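Local coordinates for protein GTP pyrophosphokinase YjbM (PDB 5DEC) that synthesises the alarmones pppGpp and ppGpp by transferring pyrophosphate from ATP to GTP or GDP, as a cooperative, allosterically regulated homotetramer, at residues P19-V24 against G52-V57; L83-Q88 against I147-L152; S121-Y126 against F156-E161. All coordinates share one frame; numbering follows the deposited sequence.

Interaction 1 of 3, residues P19-V24 against G52-V57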
loop_
_atom_site.group_PDB
_atom_site.type_symbol
_atom_site.label_atom_id
_atom_site.label_comp_id
_atom_site.label_asym_id
_atom_site.label_seq_id
_atom_site.Cartn_x
_atom_site.Cartn_y
_atom_site.Cartn_z
ATOM N N PRO B 19 15.884 8.136 -8.418
ATOM C CA PRO B 19 15.046 9.345 -8.460
ATOM C C PRO B 19 13.790 9.181 -9.316
ATOM O O PRO B 19 12.762 9.786 -9.006
ATOM C CB PRO B 19 15.956 10.397 -9.100
ATOM C CG PRO B 19 17.332 9.846 -9.001
ATOM C CD PRO B 19 17.206 8.371 -9.023
ATOM N N TYR B 20 13.890 8.408 -10.394
ATOM C CA TYR B 20 12.741 8.194 -11.270
ATOM C C TYR B 20 11.651 7.450 -10.528
ATOM O O TYR B 20 10.467 7.790 -10.639
ATOM C CB TYR B 20 13.149 7.419 -12.526
ATOM C CG TYR B 20 14.000 8.244 -13.447
ATOM C CD1 TYR B 20 13.418 9.088 -14.391
ATOM C CD2 TYR B 20 15.392 8.217 -13.353
ATOM C CE1 TYR B 20 14.197 9.857 -15.237
ATOM C CE2 TYR B 20 16.172 8.979 -14.193
ATOM C CZ TYR B 20 15.574 9.798 -15.130
ATOM O OH TYR B 20 16.356 10.563 -15.959
ATOM N N ARG B 21 12.037 6.419 -9.780
ATOM C CA ARG B 21 11.066 5.675 -8.978
ATOM C C ARG B 21 10.389 6.532 -7.920
ATOM O O ARG B 21 9.184 6.398 -7.674
ATOM C CB ARG B 21 11.721 4.465 -8.306
ATOM C CG ARG B 21 12.105 3.392 -9.278
ATOM C CD ARG B 21 12.546 2.120 -8.579
ATOM N NE ARG B 21 13.078 1.203 -9.573
ATOM C CZ ARG B 21 14.367 0.938 -9.738
ATOM N NH1 ARG B 21 15.277 1.505 -8.953
ATOM N NH2 ARG B 21 14.744 0.092 -10.688
ATOM N N GLN B 22 11.167 7.387 -7.267
ATOM C CA GLN B 22 10.614 8.247 -6.225
ATOM C C GLN B 22 9.674 9.302 -6.852
ATOM O O GLN B 22 8.612 9.597 -6.316
ATOM C CB GLN B 22 11.748 8.904 -5.419
ATOM C CG GLN B 22 11.274 9.825 -4.268
ATOM C CD GLN B 22 10.495 9.107 -3.180
ATOM O OE1 GLN B 22 10.643 7.901 -2.983
ATOM N NE2 GLN B 22 9.665 9.851 -2.456
ATOM N N ALA B 23 10.043 9.845 -7.999
ATOM C CA ALA B 23 9.144 10.789 -8.675
ATOM C C ALA B 23 7.796 10.140 -8.989
ATOM O O ALA B 23 6.728 10.726 -8.763
ATOM C CB ALA B 23 9.780 11.310 -9.943
ATOM N N VAL B 24 7.849 8.925 -9.521
ATOM C CA VAL B 24 6.622 8.170 -9.802
ATOM C C VAL B 24 5.788 7.932 -8.546
ATOM O O VAL B 24 4.574 8.150 -8.556
ATOM C CB VAL B 24 6.961 6.829 -10.499
ATOM C CG1 VAL B 24 5.733 5.918 -10.571
ATOM C CG2 VAL B 24 7.503 7.117 -11.896
ATOM N N GLY B 52 1.534 3.737 -12.370
ATOM C CA GLY B 52 2.830 4.307 -12.669
ATOM C C GLY B 52 3.898 3.236 -12.735
ATOM O O GLY B 52 3.787 2.182 -12.107
ATOM N N ARG B 53 4.931 3.510 -13.511
ATOM C CA ARG B 53 5.944 2.519 -13.822
ATOM C C ARG B 53 7.251 3.203 -14.215
ATOM O O ARG B 53 7.244 4.202 -14.949
ATOM C CB ARG B 53 5.403 1.596 -14.936
ATOM C CG ARG B 53 6.365 1.229 -16.029
ATOM C CD ARG B 53 7.353 0.183 -15.592
ATOM N NE ARG B 53 6.809 -1.152 -15.412
ATOM C CZ ARG B 53 6.695 -2.034 -16.397
ATOM N NH1 ARG B 53 7.073 -1.706 -17.628
ATOM N NH2 ARG B 53 6.199 -3.237 -16.149
ATOM N N VAL B 54 8.376 2.674 -13.727
ATOM C CA VAL B 54 9.684 3.048 -14.259
ATOM C C VAL B 54 10.141 1.976 -15.244
ATOM O O VAL B 54 10.064 0.787 -14.950
ATOM C CB VAL B 54 10.741 3.238 -13.139
ATOM C CG1 VAL B 54 12.143 3.393 -13.732
ATOM C CG2 VAL B 54 10.384 4.429 -12.293
ATOM N N LYS B 55 10.627 2.412 -16.400
ATOM C CA LYS B 55 11.027 1.503 -17.467
ATOM C C LYS B 55 12.147 0.552 -17.039
ATOM O O LYS B 55 13.145 0.985 -16.469
ATOM C CB LYS B 55 11.487 2.314 -18.675
ATOM C CG LYS B 55 11.110 1.727 -20.014
ATOM C CD LYS B 55 10.981 2.808 -21.077
ATOM C CE LYS B 55 9.941 2.429 -22.118
ATOM N NZ LYS B 55 10.053 3.275 -23.340
ATOM N N PRO B 56 11.971 -0.756 -17.292
ATOM C CA PRO B 56 13.045 -1.706 -16.985
ATOM C C PRO B 56 14.302 -1.380 -17.796
ATOM O O PRO B 56 14.199 -0.874 -18.912
ATOM C CB PRO B 56 12.446 -3.063 -17.376
ATOM C CG PRO B 56 10.963 -2.849 -17.380
ATOM C CD PRO B 56 10.763 -1.425 -17.803
ATOM N N VAL B 57 15.464 -1.653 -17.219
ATOM C CA VAL B 57 16.749 -1.343 -17.832
ATOM C C VAL B 57 16.867 -1.875 -19.265
ATOM O O VAL B 57 17.343 -1.174 -20.161
ATOM C CB VAL B 57 17.893 -1.897 -16.975
ATOM C CG1 VAL B 57 19.233 -1.513 -17.570
ATOM C CG2 VAL B 57 17.778 -1.363 -15.562
#
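The helical segment 19-24 runs alongside strand 52-54, antiparallel to it at 177°, with the axes 8.1 Å apart. Packing is tightest round Val54, whose CG2 branch sits beside the backbone N of Val54 itself and presses into the helix surface. CG2 of Val54 comes 3.6 Å from the backbone N of Arg21, touches the CG of the same arginine, and meets CB of Tyr20 more loosely. One turn on, Val24 uses both its branches: CG2 reaches Val54 CG2 at 4.0 Å, and CG1, anti to the backbone N (chi1 170°), lies 3.9 Å from the N of Arg53 at the Gly52-Arg53 peptide. A side chain on Gly52 would collide with that methyl, so the glycine lets helix and strand close up here.

The outer side is looser and polar. Only the aliphatic root of Arg21 crosses Val54, roughly at a right angle; its extended chain carries the guanidinium onward to a salt bridge with Glu14. Arg53, exposed, turns its CB away from the helix. A salt bridge from Lys55 to Asp79, a magnesium ligand, places the strand end at the metal and ATP site. With no polar bond between the segments, the contact rests on methyl and methylene packing, which backs a strand whose Arg53, Val54 and Lys55 belong to the ATP and product sites.

Interaction 2 of 3, residues L83-Q88 against I147-L152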
loop_
_atom_site.group_PDB
_atom_site.type_symbol
_atom_site.label_atom_id
_atom_site.label_comp_id
_atom_site.label_asym_id
_atom_site.label_seq_id
_atom_site.Cartn_x
_atom_site.Cartn_y
_atom_site.Cartn_z
ATOM N N LEU B 83 3.420 7.677 -15.926
ATOM C CA LEU B 83 2.164 7.410 -15.242
ATOM C C LEU B 83 1.055 7.274 -16.257
ATOM O O LEU B 83 1.156 7.775 -17.384
ATOM C CB LEU B 83 1.803 8.496 -14.228
ATOM C CG LEU B 83 2.531 8.296 -12.897
ATOM C CD1 LEU B 83 3.863 9.027 -12.925
ATOM C CD2 LEU B 83 1.683 8.703 -11.722
ATOM N N ARG B 84 -0.001 6.575 -15.873
ATOM C CA ARG B 84 -1.168 6.507 -16.741
ATOM C C ARG B 84 -2.379 6.843 -15.929
ATOM O O ARG B 84 -2.581 6.293 -14.833
ATOM C CB ARG B 84 -1.309 5.136 -17.388
ATOM C CG ARG B 84 -0.077 4.830 -18.221
ATOM C CD ARG B 84 -0.264 3.750 -19.249
ATOM N NE ARG B 84 0.945 3.680 -20.064
ATOM C CZ ARG B 84 1.392 2.582 -20.659
ATOM N NH1 ARG B 84 0.704 1.450 -20.569
ATOM N NH2 ARG B 84 2.510 2.629 -21.376
ATOM N N ILE B 85 -3.176 7.757 -16.466
ATOM C CA ILE B 85 -4.393 8.175 -15.802
ATOM C C ILE B 85 -5.547 7.647 -16.655
ATOM O O ILE B 85 -5.633 7.978 -17.834
ATOM C CB ILE B 85 -4.476 9.714 -15.671
ATOM C CG1 ILE B 85 -3.277 10.261 -14.872
ATOM C CG2 ILE B 85 -5.777 10.108 -15.013
ATOM C CD1 ILE B 85 -3.226 11.824 -14.815
ATOM N N MET B 86 -6.417 6.829 -16.061
ATOM C CA MET B 86 -7.547 6.239 -16.789
ATOM C C MET B 86 -8.837 6.959 -16.408
ATOM O O MET B 86 -9.112 7.150 -15.225
ATOM C CB MET B 86 -7.679 4.748 -16.475
ATOM C CG MET B 86 -7.063 3.850 -17.538
ATOM S SD MET B 86 -5.302 4.161 -17.792
ATOM C CE MET B 86 -4.616 3.567 -16.261
ATOM N N CYS B 87 -9.611 7.347 -17.416
ATOM C CA CYS B 87 -10.860 8.076 -17.212
ATOM C C CYS B 87 -12.046 7.294 -17.772
ATOM O O CYS B 87 -11.902 6.567 -18.741
ATOM C CB CYS B 87 -10.785 9.450 -17.891
ATOM S SG CYS B 87 -9.285 10.384 -17.527
ATOM N N GLN B 88 -13.220 7.488 -17.188
ATOM C CA GLN B 88 -14.439 6.836 -17.655
ATOM C C GLN B 88 -14.911 7.354 -18.999
ATOM O O GLN B 88 -15.276 6.575 -19.877
ATOM C CB GLN B 88 -15.527 7.038 -16.620
ATOM C CG GLN B 88 -16.646 6.054 -16.662
ATOM C CD GLN B 88 -17.381 6.026 -15.345
ATOM O OE1 GLN B 88 -17.969 7.019 -14.937
ATOM N NE2 GLN B 88 -17.321 4.895 -14.655
ATOM N N ILE B 147 3.207 11.509 -18.642
ATOM C CA ILE B 147 1.883 11.215 -18.110
ATOM C C ILE B 147 0.948 10.986 -19.301
ATOM O O ILE B 147 0.799 11.865 -20.143
ATOM C CB ILE B 147 1.310 12.357 -17.262
ATOM C CG1 ILE B 147 2.245 12.728 -16.107
ATOM C CG2 ILE B 147 -0.091 11.964 -16.736
ATOM C CD1 ILE B 147 1.709 13.849 -15.239
ATOM N N GLN B 148 0.353 9.806 -19.398
ATOM C CA GLN B 148 -0.661 9.563 -20.432
ATOM C C GLN B 148 -2.055 9.582 -19.829
ATOM O O GLN B 148 -2.242 9.173 -18.686
ATOM C CB GLN B 148 -0.444 8.235 -21.144
ATOM C CG GLN B 148 0.918 8.058 -21.785
ATOM C CD GLN B 148 0.940 6.852 -22.716
ATOM O OE1 GLN B 148 -0.100 6.443 -23.242
ATOM N NE2 GLN B 148 2.107 6.246 -22.877
ATOM N N ILE B 149 -3.026 10.101 -20.579
ATOM C CA ILE B 149 -4.405 10.116 -20.125
ATOM C C ILE B 149 -5.240 9.320 -21.155
ATOM O O ILE B 149 -5.160 9.594 -22.342
ATOM C CB ILE B 149 -4.926 11.545 -19.986
ATOM C CG1 ILE B 149 -3.852 12.434 -19.316
ATOM C CG2 ILE B 149 -6.271 11.574 -19.203
ATOM C CD1 ILE B 149 -4.251 13.896 -19.273
ATOM N N ARG B 150 -6.014 8.346 -20.687
ATOM C CA ARG B 150 -6.724 7.418 -21.568
ATOM C C ARG B 150 -8.085 7.102 -21.016
ATOM O O ARG B 150 -8.249 7.065 -19.808
ATOM C CB ARG B 150 -5.961 6.090 -21.698
ATOM C CG ARG B 150 -4.542 6.165 -22.202
ATOM C CD ARG B 150 -3.890 4.804 -22.050
ATOM N NE ARG B 150 -2.642 4.694 -22.788
ATOM C CZ ARG B 150 -1.911 3.592 -22.840
ATOM N NH1 ARG B 150 -2.313 2.504 -22.196
ATOM N NH2 ARG B 150 -0.798 3.566 -23.558
ATOM N N THR B 151 -9.060 6.812 -21.875
ATOM C CA THR B 151 -10.271 6.185 -21.356
ATOM C C THR B 151 -9.950 4.742 -21.022
ATOM O O THR B 151 -8.918 4.216 -21.446
ATOM C CB THR B 151 -11.470 6.221 -22.340
ATOM O OG1 THR B 151 -11.112 5.533 -23.543
ATOM C CG2 THR B 151 -11.859 7.663 -22.692
ATOM N N LEU B 152 -10.837 4.114 -20.257
ATOM C CA LEU B 152 -10.726 2.706 -19.925
ATOM C C LEU B 152 -10.615 1.835 -21.187
ATOM O O LEU B 152 -9.807 0.905 -21.243
ATOM C CB LEU B 152 -11.933 2.271 -19.080
ATOM C CG LEU B 152 -12.074 2.928 -17.691
ATOM C CD1 LEU B 152 -13.438 2.641 -17.033
ATOM C CD2 LEU B 152 -10.945 2.481 -16.785
#
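Backbone hydrogen bonds make 83-87 and 147-151 neighbouring parallel strands, in register from Leu83 beside Ile147 to Cys87 beside Thr151. The N-H of Gln148 approaches Leu83 O from above the carbonyl plane at 3.0 Å, whereas Ile85 N meets Gln148 O almost along the C=O axis at 2.8 Å. Arg150 N to Ile85 O and Cys87 N to Arg150 O continue the ladder. Its last rung, Leu152 N to Cys87 O at 3.1 Å, is the most bent, at 136°, where the second strand passes into helix 152-167 and Thr151, the N-cap, bonds through OG1 to Met154 N.

The polar side chains of Arg84, Gln148 and Arg150 share one face with Met86, whose CB packs on Leu152 CD2. The two arginines run side by side, their guanidinium planes 31° apart, so that Arg150 NH2 hangs 3.7 Å above the centre of the Arg84 group. Their NH1 atoms are only 3.6 Å apart, a like-charge approach that probably favours nearby anions; Arg84 is an ATP-binding residue. Gln148 OE1 receives weak bonds from NE and NH2 of Arg150 and is also bonded to Ser125 OG, while its NE2 bonds to Glu146, the proposed proton acceptor. Asn155 holds the NH1 of Arg150.

On the face of Leu83, Ile85, Ile147 and Ile149, Ile85 CD1 touches Ile147 CG2 at 3.7 Å; at the strand end Cys87 SG comes 3.6 Å from Ile149 CG2.

Helices 11-38 and 90-102 cover the isoleucine face, through Leu31 and Val96 on Ile85. Within the mixed sheet, this central parallel pair is flanked by antiparallel strands, 49-54 beside 81-87 and 126-136 beside 139-151.

Interaction 3 of 3, residues S121-Y126 against F156-E161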
loop_
_atom_site.group_PDB
_atom_site.type_symbol
_atom_site.label_atom_id
_atom_site.label_comp_id
_atom_site.label_asym_id
_atom_site.label_seq_id
_atom_site.Cartn_x
_atom_site.Cartn_y
_atom_site.Cartn_z
ATOM N N SER B 121 -2.939 2.168 -36.679
ATOM C CA SER B 121 -3.513 0.903 -36.205
ATOM C C SER B 121 -4.715 1.141 -35.292
ATOM O O SER B 121 -5.462 0.211 -35.002
ATOM C CB SER B 121 -2.500 0.041 -35.460
ATOM O OG SER B 121 -2.322 0.502 -34.133
ATOM N N GLY B 122 -4.862 2.364 -34.791
ATOM C CA GLY B 122 -5.936 2.663 -33.863
ATOM C C GLY B 122 -5.548 3.092 -32.457
ATOM O O GLY B 122 -6.416 3.157 -31.585
ATOM N N TYR B 123 -4.268 3.390 -32.229
ATOM C CA TYR B 123 -3.807 3.825 -30.899
ATOM C C TYR B 123 -4.465 5.135 -30.531
ATOM O O TYR B 123 -4.435 6.087 -31.304
ATOM C CB TYR B 123 -2.279 3.983 -30.849
ATOM C CG TYR B 123 -1.720 4.462 -29.512
ATOM C CD1 TYR B 123 -1.565 3.585 -28.437
ATOM C CD2 TYR B 123 -1.340 5.792 -29.333
ATOM C CE1 TYR B 123 -1.054 4.026 -27.211
ATOM C CE2 TYR B 123 -0.823 6.241 -28.119
ATOM C CZ TYR B 123 -0.681 5.352 -27.065
ATOM O OH TYR B 123 -0.169 5.792 -25.863
ATOM N N ARG B 124 -5.097 5.159 -29.364
ATOM C CA ARG B 124 -5.728 6.362 -28.837
ATOM C C ARG B 124 -5.178 6.659 -27.429
ATOM O O ARG B 124 -5.262 5.793 -26.546
ATOM C CB ARG B 124 -7.233 6.133 -28.816
ATOM C CG ARG B 124 -7.808 5.922 -30.213
ATOM C CD ARG B 124 -9.148 5.185 -30.159
ATOM N NE ARG B 124 -10.160 5.862 -29.366
ATOM C CZ ARG B 124 -10.870 5.267 -28.408
ATOM N NH1 ARG B 124 -10.651 3.990 -28.102
ATOM N NH2 ARG B 124 -11.779 5.960 -27.738
ATOM N N SER B 125 -4.651 7.872 -27.221
ATOM C CA SER B 125 -4.080 8.292 -25.928
ATOM C C SER B 125 -3.650 9.760 -25.965
ATOM O O SER B 125 -3.222 10.263 -27.003
ATOM C CB SER B 125 -2.883 7.410 -25.536
ATOM O OG SER B 125 -2.404 7.695 -24.228
ATOM N N TYR B 126 -3.792 10.462 -24.846
ATOM C CA TYR B 126 -3.204 11.792 -24.753
ATOM C C TYR B 126 -1.915 11.741 -23.940
ATOM O O TYR B 126 -1.903 11.184 -22.844
ATOM C CB TYR B 126 -4.177 12.770 -24.118
ATOM C CG TYR B 126 -3.592 14.143 -23.911
ATOM C CD1 TYR B 126 -3.613 15.085 -24.928
ATOM C CD2 TYR B 126 -3.014 14.499 -22.691
ATOM C CE1 TYR B 126 -3.083 16.346 -24.739
ATOM C CE2 TYR B 126 -2.479 15.753 -22.497
ATOM C CZ TYR B 126 -2.518 16.672 -23.523
ATOM O OH TYR B 126 -1.995 17.927 -23.329
ATOM N N PHE B 156 -7.532 -0.404 -22.461
ATOM C CA PHE B 156 -7.700 -1.836 -22.732
ATOM C C PHE B 156 -7.104 -2.197 -24.099
ATOM O O PHE B 156 -6.276 -3.117 -24.217
ATOM C CB PHE B 156 -9.187 -2.203 -22.651
ATOM C CG PHE B 156 -9.487 -3.634 -22.981
ATOM C CD1 PHE B 156 -8.562 -4.641 -22.733
ATOM C CD2 PHE B 156 -10.719 -3.979 -23.493
ATOM C CE1 PHE B 156 -8.850 -5.960 -23.048
ATOM C CE2 PHE B 156 -11.022 -5.310 -23.795
ATOM C CZ PHE B 156 -10.098 -6.289 -23.553
ATOM N N TRP B 157 -7.526 -1.473 -25.126
ATOM C CA TRP B 157 -7.005 -1.739 -26.483
ATOM C C TRP B 157 -5.481 -1.604 -26.545
ATOM O O TRP B 157 -4.794 -2.466 -27.117
ATOM C CB TRP B 157 -7.656 -0.817 -27.521
ATOM C CG TRP B 157 -7.194 -1.171 -28.884
ATOM C CD1 TRP B 157 -7.755 -2.089 -29.714
ATOM C CD2 TRP B 157 -6.017 -0.674 -29.549
ATOM N NE1 TRP B 157 -7.021 -2.175 -30.888
ATOM C CE2 TRP B 157 -5.964 -1.336 -30.805
ATOM C CE3 TRP B 157 -5.047 0.261 -29.223
ATOM C CZ2 TRP B 157 -4.940 -1.057 -31.719
ATOM C CZ3 TRP B 157 -4.040 0.512 -30.116
ATOM C CH2 TRP B 157 -4.000 -0.133 -31.371
ATOM N N ALA B 158 -4.939 -0.530 -25.971
ATOM C CA ALA B 158 -3.492 -0.307 -26.034
ATOM C C ALA B 158 -2.705 -1.396 -25.326
ATOM O O ALA B 158 -1.577 -1.740 -25.729
ATOM C CB ALA B 158 -3.134 1.067 -25.461
ATOM N N THR B 159 -3.273 -1.920 -24.247
ATOM C CA THR B 159 -2.632 -2.990 -23.487
ATOM C C THR B 159 -2.541 -4.261 -24.323
ATOM O O THR B 159 -1.514 -4.967 -24.307
ATOM C CB THR B 159 -3.390 -3.254 -22.165
ATOM O OG1 THR B 159 -3.336 -2.066 -21.360
ATOM C CG2 THR B 159 -2.787 -4.436 -21.399
ATOM N N ILE B 160 -3.617 -4.562 -25.051
ATOM C CA ILE B 160 -3.626 -5.725 -25.937
ATOM C C ILE B 160 -2.639 -5.544 -27.073
ATOM O O ILE B 160 -1.868 -6.459 -27.400
ATOM C CB ILE B 160 -5.026 -5.970 -26.543
ATOM C CG1 ILE B 160 -6.056 -6.301 -25.456
ATOM C CG2 ILE B 160 -4.975 -7.110 -27.556
ATOM C CD1 ILE B 160 -5.722 -7.532 -24.657
ATOM N N GLU B 161 -2.650 -4.364 -27.692
ATOM C CA GLU B 161 -1.696 -4.105 -28.763
ATOM C C GLU B 161 -0.244 -4.245 -28.292
ATOM O O GLU B 161 0.626 -4.755 -29.022
ATOM C CB GLU B 161 -1.884 -2.706 -29.357
ATOM C CG GLU B 161 -0.779 -2.410 -30.369
ATOM C CD GLU B 161 -0.705 -0.961 -30.770
ATOM O OE1 GLU B 161 -0.972 -0.652 -31.950
ATOM O OE2 GLU B 161 -0.398 -0.127 -29.892
#
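The irregular backbone of 121-126 passes over helix 156-161, coming closest where the CA atoms of Tyr123 and Ala158 are 6.4 Å apart, and Gly122 takes a positive phi of 117° that a side chain would crowd. Trp157 is the centre of the packing. Its CG stands anti to the backbone N (chi1 -176°), which sends the six-membered part of the indole beneath the loop. Gly122 O lies 3.8 Å above one indole face, toward the rim, and Glu161 CB lies over the opposite face. Trp157 CZ3 lies 3.4 Å from Tyr123 CA, while Ser121 OG meets the indole edge in plane, 3.3 Å from Trp157 CH2. The indole N-H is engaged by the carbonyl of Leu180, which helps to hold the ring's rotation.

The polar link is made by Ser121, which donates from OG to Glu161 OE1 at 2.8 Å, although this serine is poorly ordered and its hydroxyl position less certain. The same carboxylate oxygen forms a salt bridge with Lys119. Tyr123 crosses Glu161 at about a right angle, yet its ring and the carboxylate are nearly parallel, 8° apart. Tyr123 CE1 rests 4.0 Å from Ala158 CB, and the phenol OH bonds to His127 and Arg150. An alanine in place of Trp157 would remove the indole from between Gly122 and Glu161, and would probably leave the loop less firmly seated on the helix.

Ser121, Ala158, Thr159, Ile160 and Glu161 all belong to the product site for pppGpp, as do Lys119 and His127; this meeting of loop and helix thus forms part of the guanosine nucleotide pocket of a RelA/SpoT-type synthetase.

Interactions 1 and 2 share the mixed sheet, since strand 49-54 of the first neighbours strand 81-87 of the second; their centres are 17 Å apart, and Leu83 bridges them by packing on Gly52 and Val24. Interaction 3 lies 11 Å from interaction 2 between centres and joins it through a probable hydrogen bond from Ile149 N to Tyr126 O; both touch the third subunit. Interactions 1 and 3 do not touch. Along the chain, interaction 1 closes first, whereas 2 and 3 interleave, strand 139-151 running directly into helix 152-167. ATP-binding residues in interactions 1 and 2 and product-binding residues in 1 and 3 are thus gathered by sheet and helix into one active site.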